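Local coordinates for Tlr1789 protein (Thermosynechococcus elongatus, PDB 2X8X) that probably helps insert or assemble proteins at the outer membrane as an Omp85-family member, this piece being its N-terminal domain of POTRA repeats, at residues V154-Y159 with R223-L228. Residues are numbered along the deposited sequence; the frame is centred on the assembly and turned at random.
Unlike the reference sequence in segment 223-228: Arg223 (reference Lys).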
ATOM      1  N   VAL A 154      -4.403 -18.890   1.269  1.00 21.47           N
ATOM      2  CA  VAL A 154      -4.735 -20.083   0.483  1.00 20.89           C
ATOM      3  C   VAL A 154      -6.146 -20.543   0.892  1.00 23.09           C
ATOM      4  O   VAL A 154      -6.386 -20.993   2.016  1.00 24.75           O
ATOM      5  CB  VAL A 154      -3.659 -21.199   0.619  1.00 21.44           C
ATOM      6  CG1 VAL A 154      -4.106 -22.432  -0.155  1.00 18.46           C
ATOM      7  CG2 VAL A 154      -2.303 -20.717  -0.011  1.00 15.14           C
ATOM      8  N   GLU A 155      -7.077 -20.336  -0.015  1.00 23.97           N
ATOM      9  CA  GLU A 155      -8.472 -20.756   0.126  1.00 26.05           C
ATOM     10  C   GLU A 155      -8.553 -22.288  -0.150  1.00 25.18           C
ATOM     11  O   GLU A 155      -9.042 -23.060   0.688  1.00 23.36           O
ATOM     12  CB  GLU A 155      -9.322 -19.946  -0.858  1.00 25.56           C
ATOM     13  CG  GLU A 155     -10.711 -19.646  -0.372  1.00 32.70           C
ATOM     14  CD  GLU A 155     -11.525 -18.840  -1.399  1.00 36.27           C
ATOM     15  OE1 GLU A 155     -11.616 -17.588  -1.217  1.00 31.49           O
ATOM     16  OE2 GLU A 155     -12.056 -19.468  -2.372  1.00 36.42           O
ATOM     17  N   GLN A 156      -8.039 -22.745  -1.302  1.00 24.72           N
ATOM     18  CA  GLN A 156      -7.936 -24.180  -1.538  1.00 25.76           C
ATOM     19  C   GLN A 156      -6.679 -24.585  -2.247  1.00 24.29           C
ATOM     20  O   GLN A 156      -5.901 -23.754  -2.753  1.00 22.59           O
ATOM     21  CB  GLN A 156      -9.142 -24.788  -2.302  1.00 28.65           C
ATOM     22  CG  GLN A 156      -9.738 -23.868  -3.339  1.00 34.42           C
ATOM     23  CD  GLN A 156     -11.023 -24.436  -3.971  1.00 41.83           C
ATOM     24  OE1 GLN A 156     -11.485 -25.518  -3.620  1.00 45.78           O
ATOM     25  NE2 GLN A 156     -11.588 -23.697  -4.911  1.00 44.16           N
ATOM     26  N   VAL A 157      -6.462 -25.879  -2.255  1.00 22.82           N
ATOM     27  CA  VAL A 157      -5.366 -26.419  -3.058  1.00 23.01           C
ATOM     28  C   VAL A 157      -5.979 -27.511  -3.917  1.00 23.54           C
ATOM     29  O   VAL A 157      -6.598 -28.440  -3.381  1.00 22.44           O
ATOM     30  CB  VAL A 157      -4.218 -27.018  -2.191  1.00 22.88           C
ATOM     31  CG1 VAL A 157      -3.072 -27.624  -3.075  1.00 25.04           C
ATOM     32  CG2 VAL A 157      -3.694 -25.971  -1.236  1.00 24.85           C
ATOM     33  N   THR A 158      -5.731 -27.409  -5.241  1.00 22.20           N
ATOM     34  CA  THR A 158      -6.399 -28.204  -6.280  1.00 22.29           C
ATOM     35  C   THR A 158      -5.310 -28.954  -7.014  1.00 20.91           C
ATOM     36  O   THR A 158      -4.360 -28.309  -7.489  1.00 19.89           O
ATOM     37  CB  THR A 158      -7.070 -27.259  -7.363  1.00 23.33           C
ATOM     38  OG1 THR A 158      -7.884 -26.262  -6.698  1.00 25.89           O
ATOM     39  CG2 THR A 158      -7.894 -28.074  -8.483  1.00 20.25           C
ATOM     40  N   TYR A 159      -5.435 -30.283  -7.111  1.00 20.47           N
ATOM     41  CA  TYR A 159      -4.544 -31.078  -7.963  1.00 20.03           C
ATOM     42  C   TYR A 159      -5.132 -31.270  -9.363  1.00 21.44           C
ATOM     43  O   TYR A 159      -6.277 -31.662  -9.501  1.00 21.41           O
ATOM     44  CB  TYR A 159      -4.225 -32.480  -7.374  1.00 20.68           C
ATOM     45  CG  TYR A 159      -3.842 -32.480  -5.927  1.00 21.74           C
ATOM     46  CD1 TYR A 159      -3.033 -31.462  -5.389  1.00 19.14           C
ATOM     47  CD2 TYR A 159      -4.316 -33.494  -5.071  1.00 21.65           C
ATOM     48  CE1 TYR A 159      -2.739 -31.422  -4.027  1.00 20.38           C
ATOM     49  CE2 TYR A 159      -4.007 -33.489  -3.730  1.00 20.06           C
ATOM     50  CZ  TYR A 159      -3.225 -32.453  -3.206  1.00 21.62           C
ATOM     51  OH  TYR A 159      -2.907 -32.459  -1.877  1.00 27.60           O
ATOM     52  N   ARG A 223      -7.851 -13.663  -2.087  1.00 26.57           N
ATOM     53  CA  ARG A 223      -7.253 -14.945  -1.704  1.00 24.56           C
ATOM     54  C   ARG A 223      -6.894 -15.811  -2.912  1.00 25.30           C
ATOM     55  O   ARG A 223      -7.242 -15.443  -4.061  1.00 24.43           O
ATOM     56  CB  ARG A 223      -8.206 -15.661  -0.790  1.00 26.69           C
ATOM     57  CG  ARG A 223      -8.436 -14.816   0.449  1.00 28.24           C
ATOM     58  CD  ARG A 223      -9.185 -15.581   1.480  1.00 34.31           C
ATOM     59  NE  ARG A 223      -8.882 -15.006   2.779  1.00 38.62           N
ATOM     60  CZ  ARG A 223      -9.406 -15.391   3.943  1.00 41.13           C
ATOM     61  NH1 ARG A 223     -10.308 -16.369   4.000  1.00 42.08           N
ATOM     62  NH2 ARG A 223      -9.016 -14.780   5.059  1.00 41.04           N
ATOM     63  N   VAL A 224      -6.209 -16.950  -2.684  1.00 23.27           N
ATOM     64  CA  VAL A 224      -5.830 -17.784  -3.860  1.00 24.59           C
ATOM     65  C   VAL A 224      -6.227 -19.227  -3.785  1.00 24.40           C
ATOM     66  O   VAL A 224      -6.301 -19.828  -2.693  1.00 23.84           O
ATOM     67  CB  VAL A 224      -4.282 -17.756  -4.194  1.00 23.70           C
ATOM     68  CG1 VAL A 224      -3.946 -16.472  -4.896  1.00 26.74           C
ATOM     69  CG2 VAL A 224      -3.533 -17.915  -2.955  1.00 22.69           C
ATOM     70  N   ASN A 225      -6.469 -19.754  -4.977  1.00 24.45           N
ATOM     71  CA  ASN A 225      -6.602 -21.170  -5.241  1.00 25.91           C
ATOM     72  C   ASN A 225      -5.220 -21.663  -5.762  1.00 25.73           C
ATOM     73  O   ASN A 225      -4.744 -21.252  -6.847  1.00 25.53           O
ATOM     74  CB  ASN A 225      -7.809 -21.415  -6.207  1.00 27.21           C
ATOM     75  CG  ASN A 225      -8.042 -22.948  -6.571  1.00 34.46           C
ATOM     76  OD1 ASN A 225      -7.461 -23.870  -5.938  1.00 42.34           O
ATOM     77  ND2 ASN A 225      -8.898 -23.206  -7.616  1.00 36.30           N
ATOM     78  N   LEU A 226      -4.531 -22.477  -4.960  1.00 26.15           N
ATOM     79  CA  LEU A 226      -3.215 -22.984  -5.395  1.00 27.06           C
ATOM     80  C   LEU A 226      -3.401 -24.251  -6.285  1.00 27.14           C
ATOM     81  O   LEU A 226      -3.958 -25.283  -5.816  1.00 26.49           O
ATOM     82  CB  LEU A 226      -2.264 -23.298  -4.229  1.00 27.46           C
ATOM     83  CG  LEU A 226      -0.953 -23.889  -4.769  1.00 31.05           C
ATOM     84  CD1 LEU A 226      -0.040 -22.745  -4.960  1.00 31.58           C
ATOM     85  CD2 LEU A 226      -0.276 -24.900  -3.889  1.00 36.94           C
ATOM     86  N   ILE A 227      -2.908 -24.189  -7.519  1.00 25.52           N
ATOM     87  CA  ILE A 227      -3.134 -25.302  -8.463  1.00 25.84           C
ATOM     88  C   ILE A 227      -1.799 -25.995  -8.581  1.00 24.54           C
ATOM     89  O   ILE A 227      -0.779 -25.318  -8.803  1.00 23.76           O
ATOM     90  CB  ILE A 227      -3.494 -24.828  -9.897  1.00 26.10           C
ATOM     91  CG1 ILE A 227      -4.586 -23.730  -9.938  1.00 28.92           C
ATOM     92  CG2 ILE A 227      -3.823 -26.010 -10.796  1.00 25.27           C
ATOM     93  CD1 ILE A 227      -5.860 -24.060  -9.294  1.00 26.14           C
ATOM     94  N   LEU A 228      -1.794 -27.316  -8.406  1.00 23.01           N
ATOM     95  CA  LEU A 228      -0.624 -28.139  -8.733  1.00 22.32           C
ATOM     96  C   LEU A 228      -0.950 -28.898 -10.027  1.00 22.96           C
ATOM     97  O   LEU A 228      -1.885 -29.685 -10.060  1.00 22.83           O
ATOM     98  CB  LEU A 228      -0.331 -29.121  -7.612  1.00 21.08           C
ATOM     99  CG  LEU A 228       0.113 -28.661  -6.221  1.00 24.92           C
ATOM    100  CD1 LEU A 228       0.666 -29.867  -5.450  1.00 24.70           C
ATOM    101  CD2 LEU A 228       1.140 -27.507  -6.346  1.00 28.75           C
TER
HETATM  102  O   HOH W   1     -12.326 -17.261   1.561  1.00 34.77           O
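Residues 154-159 and 224-228, from the first and last strands of the third POTRA repeat, run parallel, 17° apart in direction, joined by four backbone hydrogen bonds: Glu155 N to Val224 O, Leu226 N to Gln156 O, Thr158 N to Leu226 O and Leu228 N to Thr158 O. The step at Glu155, whose backbone turns towards helical angles (psi -54°), has the look of a bulge: two residues separate Val154 from Val157 on one strand, one separates Val224 from Leu226 on the other, and Gln156 N is left buried without a partner. On one face, Thr158 OG1 donates to Asn225 OD1 over an unusually short 2.5 Å, in the carboxamide plane and on a lone pair. Asn225 CG lies anti to the backbone N (chi1 180°), and from there the carboxamide turns OD1 to the threonine. Gln156 CG rests 3.5 Å from the same Asn225 OD1, and Ile227 CD1 meets Thr158 CB at 3.9 Å. On the other face, Val157 CG1 packs alongside Leu226 CD2 (4.0 Å), and Leu228 CD1 touches Tyr159 CE1 obliquely (4.0 Å); the tyrosine also meets helix 175-179. Glu155 OE1 and Arg223 NH1 share a water, while the carboxylate accepts bonds from Gln219 N and Asn220 N. With Glu155 OE1 5.5 Å from Arg223 NE, any attraction between these charges is probably indirect, and the loop N-H groups hold the carboxylate.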